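Local coordinates for protein PrgZ (Enterococcus faecalis, PDB 4FAJ) that binds peptide pheromones outside the cell as a membrane-anchored receptor of the solute-binding protein family 5, probably serving peptide uptake, at residues A[88-93]-A[233-238]; A[59-64]-A[271-276]; A[143-148]-A[212-217]; A[121-126]-A[191-196]. All coordinates share one frame; numbering follows the deposited sequence.

Contact 1: residues A[88-93]-A[233-238]; sequences ANVMEG and IVTNGA
Asn236 turns its carboxamide onto the backbone of Glu92 and holds it with two hydrogen bonds. Its ND2 gives the straighter one, to Glu92 O at 3.0 Å, with an N-H...O angle of 156°. OD1 takes Glu92 N, also at 3.0 Å, but that donor stands well above the carbonyl plane. The amide can reach there because CG sits between the backbone N and the carbonyl carbon (chi1 64°), raising the group from its own main chain toward Met91 and Glu92. OD1 also lies 3.1 Å from Met91 CA. The Met91 side chain crosses those of Asn236 and Thr235 at about a right angle, its CG packing 3.8 Å from Thr235 CB; its CB packs on the Tyr212 ring, and CE reaches Pro213 O. Where helix 81-90 ends, Val90 O receives two weak bonds, from Gly237 N at 2.9 Å and from Asn236 N. Gly237 passes close to this helix end, its CA 3.8 Å from Met91 CA. Two waters bridge the segments: one accepts from Ala238 N and contacts Met91 O, the other joins Glu92 OE1, at 2.8 Å, to Asn236 O. The carboxylate of Glu92 has further partners in Arg96, Tyr261 and Trp262, and its side chain lies about 8 Å from a bound zinc ion, close to the zinc ligand Asp263. The arrangement is a helix C-terminus met by an irregular loop, in which an asparagine side chain pairs with the main chain of one residue much as a neighbouring strand would.

Contact 2: residues A[59-64]-A[271-276]; sequences EQVATL and KINFQV
Lys271 opens the pairing beside Val61: Lys271 O takes a weak hydrogen bond from Ala62 N, while its CG lies 3.7 Å from Val61 CG2. The Lys271 chain leaves from between the backbone N and the carbonyl carbon (chi1 50°), which brings this methylene to that branch. Ile272 turns to the other face, where its CG2 meets Leu64 CD1 at 3.7 Å. Asn273 returns to the face of Val61 and Thr63, and its CB comes 3.6 Å from Thr63 OG1. Its main chain makes both of the straightest bonds: Asn273 N to Ala62 O and Leu64 N to Asn273 O, each 2.8 Å long with an N-H...O angle of 174°. Phe274 shares the buried face with Ile272 and Leu64; its CE1 lies 4.2 Å from Leu64 CB, and its ring meets that of Trp253 with the planes about 15° apart. Gln275 N bonds to Leu64 O at 3.0 Å, the pairing goes on to Ala66, and the Gln275 side chain bends to give NE2 to Val276 O and to Asp251. Val61/Lys271 and Thr63/Asn273 thus pair on one face, Ala62/Ile272 and Leu64/Phe274 on the other; strand 61-66 is one of two edge strands of a four-stranded mixed sheet, with 271-276 its parallel neighbour.

Contact 3: residues A[143-148]-A[212-217]; sequences VAAWQR and YPVQQK
Ala145 puts its methyl group against the extended chain Tyr212-Val214. Its CB lies 3.7 Å from Val214 N, 3.8 Å from Tyr212 O and 3.8 Å from Val214 CG2, so one small side chain meets backbone and branch together. Val214 N, buried here, has no polar partner in the model. CG2 reaches the helix because it stands between the backbone N and the carbonyl carbon (chi1 -72° for CG1, which lies anti to the carbonyl carbon). One turn along, the extended Arg148 crosses Val214 at about a right angle and leaves NH1 4.2 Å from the same CG2; the guanidinium is paired with Asp74. On the other flank Ala144 CB touches Gln216 CG at 4.1 Å. Further out, the Trp146 ring has Tyr212 O near its plane at the edge, 4.3 Å from NE1, whose hydrogen bond goes instead to Tyr211 O. Gln215 stands at the N-cap of helix 216-222, with a weak bond from Ala218 N to its OE1, and Asp141 accepts from Gln216 N. Helix 139-150 packs on the approach to helix 216-222 through Ala144, Ala145 and Arg148, and touches strand 183-186 through Val143 and Trp146.

Contact 4: residues A[121-126]-A[191-196]; sequences YTIVIR and LEIELV
Tyr121 and Ile193 form one hydrogen-bonded pair of an antiparallel beta arrangement, and Ile123 and Leu191 form the next; these are the central strands 120-124 and 190-194 of a four-stranded antiparallel sheet. Four backbone hydrogen bonds join them, that from Leu191 N to Ile123 O being 2.8 Å long and nearly linear at 177°. Over these short segments the strand directions differ by 160°. The packed face is that of Tyr121, Ile123, Leu191 and Ile193, with Leu195 following beyond the strand. There Ile123 CD1 and Ile193 CD1 meet tip to tip at 4.0 Å, and Leu195 CD1 lies 3.4 Å from Tyr121 CE1, approaching the ring obliquely. Tyr121 CG lies anti to the carbonyl carbon (chi1 -78°), swinging the ring toward Leu195. Phe202 covers this end, meeting the Tyr121 ring edge-to-face, while helix 139-150 lies over Leu191 through Ala139 and Phe142 and over Ile193 through Trp146. The reverse face is looser and partly open to solvent. It carries the non-hydrogen-bonded pair Thr122 and Glu192, whose direct side-chain contact is slight: Thr122 OG1 comes only within 4.1 Å of Glu192 CG. Glu192 stretches out, with CG anti to the backbone N, and a water bridges the two polar ends, doubtfully close to Thr122 OG1 and donating to Glu192 OE1 at 2.7 Å.

In the fold
Along the chain, contact 2 encloses contact 1, and contact 1 encloses contacts 3 and 4, whose segments alternate. Contact 3 is the junction: Met91 of contact 1 packs on Tyr212 and Pro213, and Trp146 and Val143 lie against Ile193 and Leu191 of contact 4. The centre of contact 3 is about 13 Å from that of contact 1 and about 15 Å from that of contact 4. Contact 2 lies apart in the four-stranded mixed sheet, about 17 Å from contact 1 and 37 Å from contact 4 between centres. Since residues 233-238 lead into strand 239-243 of that sheet, contact 1 is linked to it through the chain, and to the antiparallel sheet of this solute-binding fold through contact 3.

Contact 1: residues A[88-93]-A[233-238]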
loop_
_atom_site.group_PDB
_atom_site.type_symbol
_atom_site.label_atom_id
_atom_site.label_comp_id
_atom_site.label_asym_id
_atom_site.label_seq_id
_atom_site.Cartn_x
_atom_site.Cartn_y
_atom_site.Cartn_z
ATOM N N ALA A 88 -3.557 -2.353 -11.547
ATOM C CA ALA A 88 -2.843 -1.328 -12.323
ATOM C C ALA A 88 -2.514 -1.804 -13.747
ATOM O O ALA A 88 -2.299 -0.990 -14.643
ATOM C CB ALA A 88 -1.571 -0.874 -11.590
ATOM N N ASN A 89 -2.533 -3.118 -13.953
ATOM C CA ASN A 89 -2.186 -3.730 -15.242
ATOM C C ASN A 89 -3.367 -4.318 -16.051
ATOM O O ASN A 89 -3.293 -4.374 -17.292
ATOM C CB ASN A 89 -1.093 -4.764 -15.017
ATOM C CG ASN A 89 0.243 -4.127 -14.732
ATOM O OD1 ASN A 89 0.912 -3.645 -15.646
ATOM N ND2 ASN A 89 0.648 -4.118 -13.465
ATOM N N VAL A 90 -4.445 -4.732 -15.378
ATOM C CA VAL A 90 -5.660 -5.149 -16.084
ATOM C C VAL A 90 -6.728 -4.055 -16.145
ATOM O O VAL A 90 -7.672 -4.158 -16.926
ATOM C CB VAL A 90 -6.239 -6.518 -15.572
ATOM C CG1 VAL A 90 -5.196 -7.631 -15.737
ATOM C CG2 VAL A 90 -6.741 -6.416 -14.122
ATOM N N MET A 91 -6.557 -2.987 -15.362
ATOM C CA MET A 91 -7.435 -1.831 -15.412
ATOM C C MET A 91 -6.615 -0.553 -15.637
ATOM O O MET A 91 -5.383 -0.598 -15.748
ATOM C CB MET A 91 -8.272 -1.719 -14.128
ATOM C CG MET A 91 -9.242 -2.863 -13.934
ATOM S SD MET A 91 -10.478 -2.538 -12.682
ATOM C CE MET A 91 -11.627 -1.454 -13.548
ATOM N N GLU A 92 -7.314 0.569 -15.750
ATOM C CA GLU A 92 -6.694 1.878 -15.967
ATOM C C GLU A 92 -7.610 2.968 -15.427
ATOM O O GLU A 92 -8.831 2.819 -15.432
ATOM C CB GLU A 92 -6.457 2.106 -17.463
ATOM C CG GLU A 92 -5.719 3.397 -17.781
ATOM C CD GLU A 92 -5.432 3.551 -19.248
ATOM O OE1 GLU A 92 -6.394 3.690 -20.047
ATOM O OE2 GLU A 92 -4.236 3.549 -19.597
ATOM N N GLY A 93 -7.010 4.046 -14.937
ATOM C CA GLY A 93 -7.743 5.193 -14.417
ATOM C C GLY A 93 -7.538 6.436 -15.268
ATOM O O GLY A 93 -7.019 6.371 -16.394
ATOM N N ILE A 233 -16.066 -9.526 -13.213
ATOM C CA ILE A 233 -15.464 -8.198 -13.409
ATOM C C ILE A 233 -15.489 -7.846 -14.893
ATOM O O ILE A 233 -15.561 -8.729 -15.744
ATOM C CB ILE A 233 -13.999 -8.135 -12.894
ATOM C CG1 ILE A 233 -13.116 -9.166 -13.603
ATOM C CG2 ILE A 233 -13.938 -8.375 -11.390
ATOM C CD1 ILE A 233 -11.630 -9.080 -13.222
ATOM N N VAL A 234 -15.436 -6.546 -15.181
ATOM C CA VAL A 234 -15.218 -6.035 -16.527
ATOM C C VAL A 234 -14.115 -4.990 -16.405
ATOM O O VAL A 234 -14.247 -4.014 -15.658
ATOM C CB VAL A 234 -16.493 -5.409 -17.137
ATOM C CG1 VAL A 234 -16.169 -4.667 -18.436
ATOM C CG2 VAL A 234 -17.530 -6.493 -17.416
ATOM N N THR A 235 -13.017 -5.212 -17.113
ATOM C CA THR A 235 -11.821 -4.393 -16.954
ATOM C C THR A 235 -11.540 -3.569 -18.209
ATOM O O THR A 235 -12.264 -3.674 -19.198
ATOM C CB THR A 235 -10.618 -5.269 -16.597
ATOM O OG1 THR A 235 -10.330 -6.157 -17.683
ATOM C CG2 THR A 235 -10.904 -6.060 -15.319
ATOM N N ASN A 236 -10.512 -2.728 -18.155
ATOM C CA ASN A 236 -10.277 -1.755 -19.228
ATOM C C ASN A 236 -8.820 -1.408 -19.492
ATOM O O ASN A 236 -8.536 -0.359 -20.089
ATOM C CB ASN A 236 -11.012 -0.455 -18.885
ATOM C CG ASN A 236 -10.465 0.203 -17.625
ATOM O OD1 ASN A 236 -9.909 -0.469 -16.753
ATOM N ND2 ASN A 236 -10.620 1.522 -17.525
ATOM N N GLY A 237 -7.898 -2.269 -19.063
ATOM C CA GLY A 237 -6.476 -1.956 -19.087
ATOM C C GLY A 237 -5.686 -2.587 -20.212
ATOM O O GLY A 237 -6.242 -3.136 -21.152
ATOM N N ALA A 238 -4.370 -2.489 -20.096
ATOM C CA ALA A 238 -3.442 -3.000 -21.101
ATOM C C ALA A 238 -3.585 -4.504 -21.307
ATOM O O ALA A 238 -3.386 -5.012 -22.416
ATOM C CB ALA A 238 -2.013 -2.655 -20.700
HETATM O O HOH W 1 -3.287 -0.964 -17.702
HETATM O O HOH W 2 -8.765 2.292 -20.748
#

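Contact 2: residues A[59-64]-A[271-276]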
loop_
_atom_site.group_PDB
_atom_site.type_symbol
_atom_site.label_atom_id
_atom_site.label_comp_id
_atom_site.label_asym_id
_atom_site.label_seq_id
_atom_site.Cartn_x
_atom_site.Cartn_y
_atom_site.Cartn_z
ATOM N N GLU A 59 9.244 -15.014 -28.543
ATOM C CA GLU A 59 7.897 -14.991 -28.004
ATOM C C GLU A 59 7.801 -13.937 -26.904
ATOM O O GLU A 59 8.687 -13.839 -26.054
ATOM C CB GLU A 59 7.519 -16.372 -27.464
ATOM C CG GLU A 59 6.059 -16.498 -27.073
ATOM C CD GLU A 59 5.644 -17.933 -26.807
ATOM O OE1 GLU A 59 4.621 -18.368 -27.378
ATOM O OE2 GLU A 59 6.340 -18.627 -26.033
ATOM N N GLN A 60 6.735 -13.140 -26.931
ATOM C CA GLN A 60 6.573 -12.063 -25.952
ATOM C C GLN A 60 5.780 -12.575 -24.759
ATOM O O GLN A 60 4.608 -12.225 -24.567
ATOM C CB GLN A 60 5.917 -10.832 -26.584
ATOM C CG GLN A 60 6.713 -10.243 -27.753
ATOM C CD GLN A 60 8.079 -9.699 -27.336
ATOM O OE1 GLN A 60 9.116 -10.204 -27.757
ATOM N NE2 GLN A 60 8.078 -8.669 -26.511
ATOM N N VAL A 61 6.432 -13.408 -23.953
ATOM C CA VAL A 61 5.808 -14.004 -22.775
ATOM C C VAL A 61 6.825 -14.024 -21.640
ATOM O O VAL A 61 8.027 -14.115 -21.879
ATOM C CB VAL A 61 5.296 -15.439 -23.068
ATOM C CG1 VAL A 61 4.876 -16.144 -21.787
ATOM C CG2 VAL A 61 4.141 -15.400 -24.060
ATOM N N ALA A 62 6.339 -13.916 -20.407
ATOM C CA ALA A 62 7.203 -13.970 -19.229
ATOM C C ALA A 62 6.450 -14.587 -18.077
ATOM O O ALA A 62 5.212 -14.577 -18.057
ATOM C CB ALA A 62 7.682 -12.573 -18.837
ATOM N N THR A 63 7.212 -15.094 -17.112
ATOM C CA THR A 63 6.673 -15.553 -15.844
ATOM C C THR A 63 7.378 -14.775 -14.738
ATOM O O THR A 63 8.595 -14.868 -14.585
ATOM C CB THR A 63 6.862 -17.066 -15.667
ATOM O OG1 THR A 63 6.194 -17.745 -16.736
ATOM C CG2 THR A 63 6.284 -17.532 -14.342
ATOM N N LEU A 64 6.597 -13.999 -13.995
ATOM C CA LEU A 64 7.103 -13.120 -12.945
ATOM C C LEU A 64 6.589 -13.596 -11.589
ATOM O O LEU A 64 5.880 -14.594 -11.506
ATOM C CB LEU A 64 6.665 -11.673 -13.208
ATOM C CG LEU A 64 6.975 -11.097 -14.606
ATOM C CD1 LEU A 64 6.437 -9.671 -14.729
ATOM C CD2 LEU A 64 8.465 -11.133 -14.924
ATOM N N LYS A 271 1.262 -12.406 -23.231
ATOM C CA LYS A 271 0.803 -12.738 -21.890
ATOM C C LYS A 271 1.938 -12.724 -20.887
ATOM O O LYS A 271 3.117 -12.881 -21.235
ATOM C CB LYS A 271 0.074 -14.084 -21.841
ATOM C CG LYS A 271 0.800 -15.229 -22.486
ATOM C CD LYS A 271 0.145 -16.596 -22.140
ATOM C CE LYS A 271 0.951 -17.324 -21.057
ATOM N NZ LYS A 271 0.235 -18.460 -20.377
ATOM N N ILE A 272 1.547 -12.516 -19.637
ATOM C CA ILE A 272 2.450 -12.532 -18.513
ATOM C C ILE A 272 1.833 -13.450 -17.470
ATOM O O ILE A 272 0.661 -13.290 -17.121
ATOM C CB ILE A 272 2.655 -11.112 -17.926
ATOM C CG1 ILE A 272 2.886 -10.085 -19.035
ATOM C CG2 ILE A 272 3.806 -11.115 -16.932
ATOM C CD1 ILE A 272 2.996 -8.649 -18.539
ATOM N N ASN A 273 2.614 -14.426 -17.017
ATOM C CA ASN A 273 2.223 -15.350 -15.949
ATOM C C ASN A 273 2.779 -14.875 -14.615
ATOM O O ASN A 273 3.819 -14.220 -14.571
ATOM C CB ASN A 273 2.744 -16.761 -16.257
ATOM C CG ASN A 273 2.309 -17.261 -17.623
ATOM O OD1 ASN A 273 3.136 -17.471 -18.524
ATOM N ND2 ASN A 273 1.013 -17.425 -17.795
ATOM N N PHE A 274 2.080 -15.178 -13.521
ATOM C CA PHE A 274 2.560 -14.822 -12.184
ATOM C C PHE A 274 2.564 -16.056 -11.287
ATOM O O PHE A 274 1.661 -16.888 -11.380
ATOM C CB PHE A 274 1.701 -13.719 -11.575
ATOM C CG PHE A 274 1.776 -12.423 -12.334
ATOM C CD1 PHE A 274 2.674 -11.431 -11.957
ATOM C CD2 PHE A 274 0.975 -12.212 -13.447
ATOM C CE1 PHE A 274 2.764 -10.242 -12.668
ATOM C CE2 PHE A 274 1.057 -11.021 -14.163
ATOM C CZ PHE A 274 1.968 -10.037 -13.769
ATOM N N GLN A 275 3.590 -16.160 -10.439
ATOM C CA GLN A 275 3.744 -17.249 -9.484
ATOM C C GLN A 275 4.088 -16.679 -8.113
ATOM O O GLN A 275 5.033 -15.908 -7.990
ATOM C CB GLN A 275 4.866 -18.186 -9.944
ATOM C CG GLN A 275 5.341 -19.171 -8.883
ATOM C CD GLN A 275 4.337 -20.260 -8.619
ATOM O OE1 GLN A 275 4.007 -21.030 -9.515
ATOM N NE2 GLN A 275 3.835 -20.330 -7.383
ATOM N N VAL A 276 3.339 -17.065 -7.083
ATOM C CA VAL A 276 3.647 -16.628 -5.726
ATOM C C VAL A 276 4.918 -17.342 -5.258
ATOM O O VAL A 276 5.057 -18.552 -5.430
ATOM C CB VAL A 276 2.488 -16.895 -4.730
ATOM C CG1 VAL A 276 2.895 -16.495 -3.318
ATOM C CG2 VAL A 276 1.238 -16.122 -5.144
#

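Contact 3: residues A[143-148]-A[212-217]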
loop_
_atom_site.group_PDB
_atom_site.type_symbol
_atom_site.label_atom_id
_atom_site.label_comp_id
_atom_site.label_asym_id
_atom_site.label_seq_id
_atom_site.Cartn_x
_atom_site.Cartn_y
_atom_site.Cartn_z
ATOM N N VAL A 143 -18.593 8.685 -11.962
ATOM C CA VAL A 143 -19.490 9.217 -10.932
ATOM C C VAL A 143 -20.029 8.094 -10.041
ATOM O O VAL A 143 -19.915 8.162 -8.814
ATOM C CB VAL A 143 -20.672 10.016 -11.528
ATOM C CG1 VAL A 143 -21.734 10.281 -10.468
ATOM C CG2 VAL A 143 -20.187 11.331 -12.147
ATOM N N ALA A 144 -20.604 7.067 -10.662
ATOM C CA ALA A 144 -21.156 5.924 -9.926
ATOM C C ALA A 144 -20.092 5.133 -9.151
ATOM O O ALA A 144 -20.369 4.658 -8.050
ATOM C CB ALA A 144 -21.928 4.995 -10.869
ATOM N N ALA A 145 -18.893 4.989 -9.725
ATOM C CA ALA A 145 -17.800 4.269 -9.088
ATOM C C ALA A 145 -17.381 4.936 -7.792
ATOM O O ALA A 145 -17.202 4.272 -6.770
ATOM C CB ALA A 145 -16.567 4.173 -10.055
ATOM N N TRP A 146 -17.232 6.257 -7.836
ATOM C CA TRP A 146 -16.782 7.016 -6.671
ATOM C C TRP A 146 -17.871 7.138 -5.606
ATOM O O TRP A 146 -17.578 7.097 -4.409
ATOM C CB TRP A 146 -16.288 8.401 -7.084
ATOM C CG TRP A 146 -15.122 8.367 -8.044
ATOM C CD1 TRP A 146 -14.387 7.276 -8.422
ATOM C CD2 TRP A 146 -14.552 9.484 -8.729
ATOM N NE1 TRP A 146 -13.415 7.651 -9.319
ATOM C CE2 TRP A 146 -13.484 9.001 -9.509
ATOM C CE3 TRP A 146 -14.836 10.851 -8.751
ATOM C CZ2 TRP A 146 -12.709 9.831 -10.318
ATOM C CZ3 TRP A 146 -14.053 11.682 -9.563
ATOM C CH2 TRP A 146 -13.002 11.161 -10.327
ATOM N N GLN A 147 -19.116 7.299 -6.033
ATOM C CA GLN A 147 -20.240 7.249 -5.100
ATOM C C GLN A 147 -20.231 5.922 -4.330
ATOM O O GLN A 147 -20.499 5.869 -3.125
ATOM C CB GLN A 147 -21.575 7.449 -5.827
ATOM C CG GLN A 147 -21.895 8.907 -6.131
ATOM C CD GLN A 147 -23.257 9.123 -6.780
ATOM O OE1 GLN A 147 -23.531 10.199 -7.327
ATOM N NE2 GLN A 147 -24.118 8.117 -6.712
ATOM N N ARG A 148 -19.888 4.857 -5.036
ATOM C CA ARG A 148 -19.855 3.522 -4.469
ATOM C C ARG A 148 -18.755 3.368 -3.402
ATOM O O ARG A 148 -18.950 2.671 -2.409
ATOM C CB ARG A 148 -19.662 2.540 -5.626
ATOM C CG ARG A 148 -19.644 1.096 -5.294
ATOM C CD ARG A 148 -19.535 0.330 -6.588
ATOM N NE ARG A 148 -19.285 -1.070 -6.337
ATOM C CZ ARG A 148 -18.111 -1.678 -6.458
ATOM N NH1 ARG A 148 -17.024 -1.027 -6.871
ATOM N NH2 ARG A 148 -18.044 -2.970 -6.195
ATOM N N TYR A 212 -10.215 4.223 -9.886
ATOM C CA TYR A 212 -10.532 3.615 -11.189
ATOM C C TYR A 212 -12.049 3.570 -11.398
ATOM O O TYR A 212 -12.834 3.527 -10.423
ATOM C CB TYR A 212 -9.925 2.200 -11.320
ATOM C CG TYR A 212 -8.422 2.139 -11.598
ATOM C CD1 TYR A 212 -7.600 3.267 -11.477
ATOM C CD2 TYR A 212 -7.814 0.933 -11.947
ATOM C CE1 TYR A 212 -6.215 3.187 -11.715
ATOM C CE2 TYR A 212 -6.419 0.849 -12.181
ATOM C CZ TYR A 212 -5.633 1.976 -12.065
ATOM O OH TYR A 212 -4.263 1.887 -12.303
ATOM N N PRO A 213 -12.485 3.632 -12.669
ATOM C CA PRO A 213 -13.904 3.428 -12.915
ATOM C C PRO A 213 -14.264 1.949 -12.791
ATOM O O PRO A 213 -13.388 1.086 -12.862
ATOM C CB PRO A 213 -14.075 3.883 -14.363
ATOM C CG PRO A 213 -12.742 3.569 -15.014
ATOM C CD PRO A 213 -11.703 3.694 -13.917
ATOM N N VAL A 214 -15.543 1.676 -12.599
ATOM C CA VAL A 214 -16.086 0.351 -12.833
ATOM C C VAL A 214 -17.256 0.524 -13.768
ATOM O O VAL A 214 -17.885 1.591 -13.790
ATOM C CB VAL A 214 -16.522 -0.364 -11.528
ATOM C CG1 VAL A 214 -15.286 -0.792 -10.727
ATOM C CG2 VAL A 214 -17.444 0.513 -10.713
ATOM N N GLN A 215 -17.545 -0.512 -14.545
ATOM C CA GLN A 215 -18.566 -0.428 -15.584
ATOM C C GLN A 215 -19.953 -0.520 -14.961
ATOM O O GLN A 215 -20.249 -1.472 -14.249
ATOM C CB GLN A 215 -18.384 -1.542 -16.608
ATOM C CG GLN A 215 -19.207 -1.348 -17.874
ATOM C CD GLN A 215 -19.429 -2.633 -18.629
ATOM O OE1 GLN A 215 -19.919 -3.614 -18.072
ATOM N NE2 GLN A 215 -19.079 -2.637 -19.908
ATOM N N GLN A 216 -20.801 0.472 -15.224
ATOM C CA GLN A 216 -22.138 0.490 -14.636
ATOM C C GLN A 216 -22.935 -0.782 -14.941
ATOM O O GLN A 216 -23.590 -1.322 -14.054
ATOM C CB GLN A 216 -22.923 1.714 -15.103
ATOM C CG GLN A 216 -22.538 3.011 -14.435
ATOM C CD GLN A 216 -23.174 4.195 -15.122
ATOM O OE1 GLN A 216 -22.675 4.676 -16.144
ATOM N NE2 GLN A 216 -24.293 4.663 -14.584
ATOM N N LYS A 217 -22.882 -1.247 -16.185
ATOM C CA LYS A 217 -23.611 -2.454 -16.607
ATOM C C LYS A 217 -23.183 -3.692 -15.802
ATOM O O LYS A 217 -24.025 -4.459 -15.330
ATOM C CB LYS A 217 -23.399 -2.690 -18.108
ATOM C CG LYS A 217 -24.033 -3.960 -18.674
ATOM C CD LYS A 217 -24.113 -3.899 -20.206
ATOM C CE LYS A 217 -24.369 -5.267 -20.811
ATOM N NZ LYS A 217 -23.141 -6.110 -20.763
#

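Contact 4: residues A[121-126]-A[191-196]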
loop_
_atom_site.group_PDB
_atom_site.type_symbol
_atom_site.label_atom_id
_atom_site.label_comp_id
_atom_site.label_asym_id
_atom_site.label_seq_id
_atom_site.Cartn_x
_atom_site.Cartn_y
_atom_site.Cartn_z
ATOM N N TYR A 121 -12.091 20.983 -10.478
ATOM C CA TYR A 121 -11.311 20.255 -11.476
ATOM C C TYR A 121 -12.243 19.790 -12.592
ATOM O O TYR A 121 -13.229 19.102 -12.321
ATOM C CB TYR A 121 -10.653 19.022 -10.853
ATOM C CG TYR A 121 -9.418 19.315 -10.028
ATOM C CD1 TYR A 121 -9.470 20.179 -8.933
ATOM C CD2 TYR A 121 -8.201 18.720 -10.333
ATOM C CE1 TYR A 121 -8.340 20.449 -8.168
ATOM C CE2 TYR A 121 -7.064 18.986 -9.575
ATOM C CZ TYR A 121 -7.141 19.850 -8.496
ATOM O OH TYR A 121 -6.014 20.107 -7.744
ATOM N N THR A 122 -11.929 20.161 -13.828
ATOM C CA THR A 122 -12.676 19.707 -14.998
ATOM C C THR A 122 -11.777 18.837 -15.861
ATOM O O THR A 122 -10.663 19.233 -16.201
ATOM C CB THR A 122 -13.230 20.890 -15.825
ATOM O OG1 THR A 122 -14.126 21.649 -15.003
ATOM C CG2 THR A 122 -13.986 20.395 -17.067
ATOM N N ILE A 123 -12.267 17.644 -16.189
ATOM C CA ILE A 123 -11.464 16.621 -16.865
ATOM C C ILE A 123 -12.267 16.034 -18.020
ATOM O O ILE A 123 -13.465 15.760 -17.876
ATOM C CB ILE A 123 -11.080 15.491 -15.891
ATOM C CG1 ILE A 123 -10.251 16.056 -14.728
ATOM C CG2 ILE A 123 -10.347 14.360 -16.626
ATOM C CD1 ILE A 123 -10.196 15.166 -13.511
ATOM N N VAL A 124 -11.618 15.841 -19.160
ATOM C CA VAL A 124 -12.288 15.272 -20.329
ATOM C C VAL A 124 -11.749 13.861 -20.577
ATOM O O VAL A 124 -10.537 13.659 -20.632
ATOM C CB VAL A 124 -12.103 16.159 -21.586
ATOM C CG1 VAL A 124 -12.666 15.464 -22.823
ATOM C CG2 VAL A 124 -12.784 17.515 -21.394
ATOM N N ILE A 125 -12.657 12.897 -20.731
ATOM C CA ILE A 125 -12.293 11.510 -21.047
ATOM C C ILE A 125 -11.994 11.398 -22.540
ATOM O O ILE A 125 -12.765 11.898 -23.361
ATOM C CB ILE A 125 -13.431 10.534 -20.672
ATOM C CG1 ILE A 125 -13.549 10.413 -19.147
ATOM C CG2 ILE A 125 -13.213 9.169 -21.322
ATOM C CD1 ILE A 125 -14.938 10.065 -18.686
ATOM N N ARG A 126 -10.874 10.759 -22.901
ATOM C CA ARG A 126 -10.502 10.679 -24.312
ATOM C C ARG A 126 -11.503 9.888 -25.160
ATOM O O ARG A 126 -12.187 8.976 -24.671
ATOM C CB ARG A 126 -9.091 10.104 -24.516
ATOM C CG ARG A 126 -8.938 8.604 -24.277
ATOM C CD ARG A 126 -7.479 8.136 -24.545
ATOM N NE ARG A 126 -6.516 8.839 -23.693
ATOM C CZ ARG A 126 -5.505 9.618 -24.105
ATOM N NH1 ARG A 126 -5.252 9.810 -25.397
ATOM N NH2 ARG A 126 -4.720 10.201 -23.201
ATOM N N LEU A 191 -16.030 15.320 -16.799
ATOM C CA LEU A 191 -16.191 15.211 -15.356
ATOM C C LEU A 191 -15.868 16.548 -14.701
ATOM O O LEU A 191 -14.872 17.183 -15.057
ATOM C CB LEU A 191 -15.234 14.156 -14.812
ATOM C CG LEU A 191 -15.634 12.687 -14.892
ATOM C CD1 LEU A 191 -14.420 11.806 -14.548
ATOM C CD2 LEU A 191 -16.810 12.404 -13.940
ATOM N N GLU A 192 -16.698 16.978 -13.752
ATOM C CA GLU A 192 -16.379 18.142 -12.919
ATOM C C GLU A 192 -16.380 17.726 -11.442
ATOM O O GLU A 192 -17.325 17.096 -10.979
ATOM C CB GLU A 192 -17.372 19.284 -13.148
ATOM C CG GLU A 192 -17.075 20.534 -12.320
ATOM C CD GLU A 192 -18.126 21.618 -12.462
ATOM O OE1 GLU A 192 -18.317 22.123 -13.583
ATOM O OE2 GLU A 192 -18.752 21.984 -11.440
ATOM N N ILE A 193 -15.315 18.073 -10.721
ATOM C CA ILE A 193 -15.144 17.700 -9.308
ATOM C C ILE A 193 -14.892 18.960 -8.506
ATOM O O ILE A 193 -14.073 19.798 -8.918
ATOM C CB ILE A 193 -13.920 16.792 -9.115
ATOM C CG1 ILE A 193 -14.022 15.529 -9.976
ATOM C CG2 ILE A 193 -13.726 16.417 -7.634
ATOM C CD1 ILE A 193 -12.668 15.029 -10.416
ATOM N N GLU A 194 -15.582 19.100 -7.368
ATOM C CA GLU A 194 -15.295 20.180 -6.429
ATOM C C GLU A 194 -14.663 19.675 -5.126
ATOM O O GLU A 194 -15.189 18.783 -4.460
ATOM C CB GLU A 194 -16.540 21.011 -6.111
ATOM C CG GLU A 194 -16.224 22.118 -5.122
ATOM C CD GLU A 194 -16.925 23.395 -5.418
ATOM O OE1 GLU A 194 -16.270 24.295 -5.998
ATOM O OE2 GLU A 194 -18.129 23.501 -5.086
ATOM N N LEU A 195 -13.531 20.278 -4.776
ATOM C CA LEU A 195 -12.816 19.969 -3.553
ATOM C C LEU A 195 -13.172 20.939 -2.421
ATOM O O LEU A 195 -13.623 22.067 -2.649
ATOM C CB LEU A 195 -11.318 20.024 -3.814
ATOM C CG LEU A 195 -10.768 19.213 -4.989
ATOM C CD1 LEU A 195 -9.255 19.388 -5.048
ATOM C CD2 LEU A 195 -11.135 17.749 -4.876
ATOM N N VAL A 196 -12.953 20.492 -1.190
ATOM C CA VAL A 196 -13.198 21.332 -0.025
ATOM C C VAL A 196 -12.211 22.500 -0.008
ATOM O O VAL A 196 -12.594 23.631 0.268
ATOM C CB VAL A 196 -13.130 20.519 1.270
ATOM C CG1 VAL A 196 -13.188 21.440 2.500
ATOM C CG2 VAL A 196 -14.275 19.515 1.300
HETATM O O HOH W 3 -16.495 22.449 -15.497
#